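PDB 4AWD: beta-porphyranase B from Bacteroides plebeius, which cleaves the sulfated red-seaweed polysaccharide porphyran at the (1->4) linkages between beta-D-galactopyranose and alpha-L-galactopyranose-6-sulfate. Local coordinates for residues A[73-78]-A[283-288]; A[79-84]-A[116-121]. All blocks are in the same frame, centred on the assembly; numbering follows the deposited sequence.

Contact 1: residues A[73-78]-A[283-288]; sequences PYWTNG and HIVTET
W75 sets the six-membered end of its indole against V285 and E287, while its CB meets H283, and no hydrogen bond joins the two segments directly. The contact is made by side chains alone: even the nearest pair of CA atoms, those of Y74 and H283, lie 9.2 Å apart. The torsion chi1 of -167° sets CG of W75 opposite the backbone N and directs the ring toward V285 and E287. There, CH2 of W75 meets OE2 of E287 at 3.5 Å. The carboxylate oxygen approaches the indole at its edge and in its plane, with the ring and carboxylate planes 80° apart, an arrangement in which aromatic C-H groups would suit a carboxylate oxygen. The same OE2 forms a salt bridge with R79, the protein's own hold on this group, while a glycerol on OE1, probably from the crystallisation liquor, is consistent with a sugar-binding pocket. V285, two residues before E287 and at the end of strand 281-285, packs its CG1 4.1 Å from CZ3 of W75, the two side chains crossing at about a right angle. H283 fills the other end, its CE1 lying 4.1 Å from CB of W75 and 4.1 Å from CB of Y74. NE2 of H283 lies near the plane of the Y74 ring, at its edge, and hydrogen-bonds S72, which limits the rotation of the imidazole. CG2 of V285 rests against one imidazole face. W152 of strand 149-163 touches both W75 and V285. W75 and E287 probably bind substrate, as in related enzymes. An aromatic loop residue set edge-on to a carboxylate just beyond the end of a strand, with E181, the probable proton donor, close by, is consistent with the catalytic cleft of the GH16 beta-jelly roll.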
loop_
_atom_site.group_PDB
_atom_site.type_symbol
_atom_site.label_atom_id
_atom_site.label_comp_id
_atom_site.label_asym_id
_atom_site.label_seq_id
_atom_site.Cartn_x
_atom_site.Cartn_y
_atom_site.Cartn_z
ATOM N N PRO A 73 6.596 -0.489 12.357
ATOM C CA PRO A 73 7.352 -1.526 13.081
ATOM C C PRO A 73 7.459 -2.848 12.304
ATOM O O PRO A 73 8.146 -3.772 12.741
ATOM C CB PRO A 73 6.512 -1.749 14.330
ATOM C CG PRO A 73 5.114 -1.435 13.913
ATOM C CD PRO A 73 5.207 -0.370 12.839
ATOM N N TYR A 74 6.792 -2.935 11.157
ATOM C CA TYR A 74 6.664 -4.206 10.440
ATOM C C TYR A 74 7.694 -4.411 9.326
ATOM O O TYR A 74 8.182 -5.513 9.125
ATOM C CB TYR A 74 5.248 -4.349 9.889
ATOM C CG TYR A 74 4.153 -4.233 10.952
ATOM C CD1 TYR A 74 4.037 -5.179 11.975
ATOM C CD2 TYR A 74 3.219 -3.185 10.914
ATOM C CE1 TYR A 74 3.033 -5.082 12.928
ATOM C CE2 TYR A 74 2.210 -3.087 11.852
ATOM C CZ TYR A 74 2.116 -4.039 12.854
ATOM O OH TYR A 74 1.114 -3.948 13.788
ATOM N N TRP A 75 8.000 -3.339 8.608
ATOM C CA TRP A 75 9.022 -3.334 7.594
ATOM C C TRP A 75 10.050 -2.305 8.050
ATOM O O TRP A 75 9.937 -1.107 7.769
ATOM C CB TRP A 75 8.412 -2.959 6.247
ATOM C CG TRP A 75 9.295 -3.216 5.072
ATOM C CD1 TRP A 75 10.575 -3.694 5.094
ATOM C CD2 TRP A 75 8.981 -2.963 3.695
ATOM N NE1 TRP A 75 11.071 -3.776 3.818
ATOM C CE2 TRP A 75 10.116 -3.337 2.935
ATOM C CE3 TRP A 75 7.845 -2.477 3.024
ATOM C CZ2 TRP A 75 10.158 -3.228 1.540
ATOM C CZ3 TRP A 75 7.887 -2.368 1.631
ATOM C CH2 TRP A 75 9.045 -2.741 0.908
ATOM N N THR A 76 11.040 -2.793 8.782
ATOM C CA THR A 76 11.971 -1.962 9.540
ATOM C C THR A 76 13.143 -1.477 8.670
ATOM O O THR A 76 13.606 -0.331 8.786
ATOM C CB THR A 76 12.496 -2.780 10.743
ATOM O OG1 THR A 76 11.505 -2.772 11.773
ATOM C CG2 THR A 76 13.774 -2.192 11.309
ATOM N N ASN A 77 13.615 -2.374 7.809
ATOM C CA ASN A 77 14.689 -2.068 6.879
ATOM C C ASN A 77 14.202 -2.188 5.446
ATOM O O ASN A 77 13.777 -3.263 5.012
ATOM C CB ASN A 77 15.896 -2.975 7.151
ATOM C CG ASN A 77 16.434 -2.799 8.554
ATOM O OD1 ASN A 77 17.027 -1.763 8.886
ATOM N ND2 ASN A 77 16.213 -3.802 9.396
ATOM N N GLY A 78 14.249 -1.075 4.715
ATOM C CA GLY A 78 13.707 -1.032 3.343
ATOM C C GLY A 78 14.433 -1.932 2.351
ATOM O O GLY A 78 15.336 -2.678 2.716
ATOM N N HIS A 283 -0.552 -0.114 5.353
ATOM C CA HIS A 283 0.801 0.379 5.100
ATOM C C HIS A 283 0.808 1.537 4.106
ATOM O O HIS A 283 0.142 1.495 3.075
ATOM C CB HIS A 283 1.706 -0.733 4.584
ATOM C CG HIS A 283 2.797 -1.124 5.538
ATOM N ND1 HIS A 283 3.502 -2.304 5.419
ATOM C CD2 HIS A 283 3.308 -0.489 6.623
ATOM C CE1 HIS A 283 4.401 -2.378 6.386
ATOM N NE2 HIS A 283 4.304 -1.291 7.130
ATOM N N ILE A 284 1.555 2.581 4.409
ATOM C CA ILE A 284 1.676 3.686 3.473
ATOM C C ILE A 284 3.171 3.907 3.257
ATOM O O ILE A 284 3.867 4.346 4.156
ATOM C CB ILE A 284 0.956 4.969 3.967
ATOM C CG1 ILE A 284 -0.440 4.636 4.514
ATOM C CG2 ILE A 284 0.860 5.979 2.822
ATOM C CD1 ILE A 284 -1.213 5.808 5.128
ATOM N N VAL A 285 3.655 3.579 2.065
ATOM C CA VAL A 285 5.084 3.331 1.877
ATOM C C VAL A 285 5.695 4.000 0.645
ATOM O O VAL A 285 5.099 4.050 -0.423
ATOM C CB VAL A 285 5.364 1.810 1.809
ATOM C CG1 VAL A 285 6.796 1.532 1.409
ATOM C CG2 VAL A 285 5.055 1.161 3.148
ATOM N N THR A 286 6.923 4.459 0.824
ATOM C CA THR A 286 7.734 5.082 -0.213
ATOM C C THR A 286 9.015 4.234 -0.355
ATOM O O THR A 286 9.819 4.139 0.578
ATOM C CB THR A 286 8.021 6.536 0.233
ATOM O OG1 THR A 286 7.215 7.445 -0.540
ATOM C CG2 THR A 286 9.441 6.863 0.123
ATOM N N GLU A 287 9.189 3.569 -1.502
ATOM C CA GLU A 287 10.244 2.567 -1.582
ATOM C C GLU A 287 11.002 2.561 -2.880
ATOM O O GLU A 287 10.706 3.298 -3.851
ATOM C CB GLU A 287 9.692 1.162 -1.331
ATOM C CG GLU A 287 9.300 0.408 -2.592
ATOM C CD GLU A 287 8.042 -0.422 -2.380
ATOM O OE1 GLU A 287 6.959 0.195 -2.252
ATOM O OE2 GLU A 287 8.142 -1.675 -2.326
ATOM N N THR A 288 12.047 1.760 -2.888
ATOM C CA THR A 288 12.856 1.645 -4.068
ATOM C C THR A 288 12.678 0.167 -4.567
ATOM O O THR A 288 12.482 -0.770 -3.755
ATOM C CB THR A 288 14.303 2.181 -3.691
ATOM O OG1 THR A 288 14.927 2.889 -4.776
ATOM C CG2 THR A 288 15.150 1.150 -3.196
#

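Contact 2: residues A[79-84]-A[116-121]; sequences RPPATF and KYRLAG
K116 and P80 lie side by side at the start of the pairing, with CG of K116 3.7 Å from CG of P80. Next, Y117 takes T83 over one face of its ring: CB of T83 sits 3.6 Å from the ring centroid, 7° off the normal, a CH-pi contact. The opposite face carries CG of K116, so the ring is sandwiched. The edge of the Y117 ring reaches the P81-A82 peptide, and its hydroxyl hydrogen-bonds G78 O. K116 and Y117 form a classic beta bulge against E107. R118 N, at 3.0 Å, and L119 N, at 3.1 Å, both donate to O of P81, a residue that follows a cis peptide bond. The R118 side chain runs alongside P81. The parallel ladder begins at L119, paired with A82: L119 O accepts from T83 N at 3.0 Å, and its CB packs 3.7 Å from CB of A82. A120 pairs with T83, and G121, paired with F84, donates from N to T83 O at 2.7 Å. The chemistry is thus mainly main-chain bonding reinforced by apolar and CH-pi packing, which implies a short strand held mainly through its backbone, three residues beyond R79, a probable substrate-binding residue.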
loop_
_atom_site.group_PDB
_atom_site.type_symbol
_atom_site.label_atom_id
_atom_site.label_comp_id
_atom_site.label_asym_id
_atom_site.label_seq_id
_atom_site.Cartn_x
_atom_site.Cartn_y
_atom_site.Cartn_z
ATOM N N ARG A 79 14.009 -1.864 1.093
ATOM C CA ARG A 79 14.668 -2.568 0.003
ATOM C C ARG A 79 15.846 -1.710 -0.413
ATOM O O ARG A 79 15.651 -0.578 -0.850
ATOM C CB ARG A 79 13.702 -2.757 -1.180
ATOM C CG ARG A 79 14.233 -3.705 -2.290
ATOM C CD ARG A 79 13.183 -4.071 -3.337
ATOM N NE ARG A 79 11.994 -4.692 -2.753
ATOM C CZ ARG A 79 10.822 -4.072 -2.584
ATOM N NH1 ARG A 79 10.661 -2.800 -2.943
ATOM N NH2 ARG A 79 9.812 -4.719 -2.032
ATOM N N PRO A 80 17.078 -2.231 -0.269
ATOM C CA PRO A 80 18.242 -1.397 -0.623
ATOM C C PRO A 80 18.098 -0.860 -2.057
ATOM O O PRO A 80 17.641 -1.585 -2.940
ATOM C CB PRO A 80 19.430 -2.362 -0.497
ATOM C CG PRO A 80 18.947 -3.462 0.411
ATOM C CD PRO A 80 17.461 -3.561 0.248
ATOM N N PRO A 81 18.497 0.399 -2.296
ATOM C CA PRO A 81 19.255 1.228 -1.363
ATOM C C PRO A 81 18.455 2.260 -0.553
ATOM O O PRO A 81 19.053 3.224 -0.037
ATOM C CB PRO A 81 20.250 1.938 -2.293
ATOM C CG PRO A 81 19.539 1.985 -3.656
ATOM C CD PRO A 81 18.354 1.060 -3.604
ATOM N N ALA A 82 17.137 2.082 -0.426
ATOM C CA ALA A 82 16.344 2.989 0.430
ATOM C C ALA A 82 15.740 2.288 1.631
ATOM O O ALA A 82 15.234 1.176 1.535
ATOM C CB ALA A 82 15.246 3.697 -0.359
ATOM N N THR A 83 15.763 2.960 2.764
ATOM C CA THR A 83 15.019 2.472 3.901
ATOM C C THR A 83 13.970 3.517 4.323
ATOM O O THR A 83 13.571 4.361 3.502
ATOM C CB THR A 83 15.960 1.985 5.033
ATOM O OG1 THR A 83 15.174 1.468 6.114
ATOM C CG2 THR A 83 16.891 3.086 5.515
ATOM N N PHE A 84 13.518 3.463 5.576
ATOM C CA PHE A 84 12.431 4.333 6.037
ATOM C C PHE A 84 12.816 5.073 7.313
ATOM O O PHE A 84 13.367 4.489 8.230
ATOM C CB PHE A 84 11.158 3.523 6.287
ATOM C CG PHE A 84 10.899 2.425 5.254
ATOM C CD1 PHE A 84 10.511 2.747 3.948
ATOM C CD2 PHE A 84 10.965 1.077 5.619
ATOM C CE1 PHE A 84 10.255 1.737 3.009
ATOM C CE2 PHE A 84 10.746 0.068 4.714
ATOM C CZ PHE A 84 10.369 0.386 3.397
ATOM N N LYS A 116 24.533 -0.212 2.928
ATOM C CA LYS A 116 23.310 -0.791 2.398
ATOM C C LYS A 116 22.358 0.311 1.946
ATOM O O LYS A 116 21.787 0.203 0.872
ATOM C CB LYS A 116 22.664 -1.712 3.435
ATOM C CG LYS A 116 21.401 -2.413 2.959
ATOM C CD LYS A 116 20.946 -3.541 3.919
ATOM C CE LYS A 116 21.946 -4.711 3.966
ATOM N NZ LYS A 116 21.971 -5.454 2.666
ATOM N N TYR A 117 22.231 1.378 2.742
ATOM C CA TYR A 117 21.236 2.445 2.501
ATOM C C TYR A 117 21.836 3.844 2.342
ATOM O O TYR A 117 22.611 4.297 3.179
ATOM C CB TYR A 117 20.197 2.487 3.635
ATOM C CG TYR A 117 19.448 1.187 3.826
ATOM C CD1 TYR A 117 18.607 0.697 2.824
ATOM C CD2 TYR A 117 19.566 0.459 5.010
ATOM C CE1 TYR A 117 17.914 -0.489 2.982
ATOM C CE2 TYR A 117 18.869 -0.724 5.182
ATOM C CZ TYR A 117 18.049 -1.194 4.151
ATOM O OH TYR A 117 17.354 -2.364 4.295
ATOM N N ARG A 118 21.460 4.523 1.266
ATOM C CA ARG A 118 21.864 5.913 1.047
ATOM C C ARG A 118 20.672 6.785 0.696
ATOM O O ARG A 118 20.824 7.980 0.450
ATOM C CB ARG A 118 22.948 6.019 -0.034
ATOM C CG ARG A 118 22.474 5.598 -1.417
ATOM C CD ARG A 118 23.570 5.688 -2.446
ATOM N NE ARG A 118 23.026 5.806 -3.800
ATOM C CZ ARG A 118 22.855 4.785 -4.643
ATOM N NH1 ARG A 118 23.179 3.535 -4.291
ATOM N NH2 ARG A 118 22.359 5.018 -5.852
ATOM N N LEU A 119 19.490 6.179 0.667
ATOM C CA LEU A 119 18.255 6.911 0.463
ATOM C C LEU A 119 17.304 6.639 1.616
ATOM O O LEU A 119 17.234 5.517 2.147
ATOM C CB LEU A 119 17.605 6.531 -0.876
ATOM C CG LEU A 119 18.254 7.044 -2.175
ATOM C CD1 LEU A 119 17.734 6.272 -3.382
ATOM C CD2 LEU A 119 18.020 8.540 -2.365
ATOM N N ALA A 120 16.577 7.670 2.021
ATOM C CA ALA A 120 15.557 7.482 3.036
ATOM C C ALA A 120 14.171 7.822 2.492
ATOM O O ALA A 120 13.955 8.898 1.910
ATOM C CB ALA A 120 15.887 8.273 4.293
ATOM N N GLY A 121 13.248 6.876 2.660
ATOM C CA GLY A 121 11.823 7.120 2.411
ATOM C C GLY A 121 11.004 7.032 3.685
ATOM O O GLY A 121 11.533 7.180 4.788
#

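Overall arrangement
From the N terminus, the chain passes through 73-78 and continues without a break into 79-84, so the two contacts share one continuous stretch. The hairpin of strands 89-92 and 95-107 follows, and strand 117-126 returns to 79-84, closing the shorter loop, that of contact 2. Most of the chain is then traversed before 283-288 comes back to 73-78 and closes contact 1 around it; the loops nest and do not cross. Strands 117-126 and 281-285 are antiparallel neighbours, so both contacts fasten the 73-84 region to adjoining strands. The F84 ring meets W75 edge-to-face, and T288 packs on P81, joining the contacts directly.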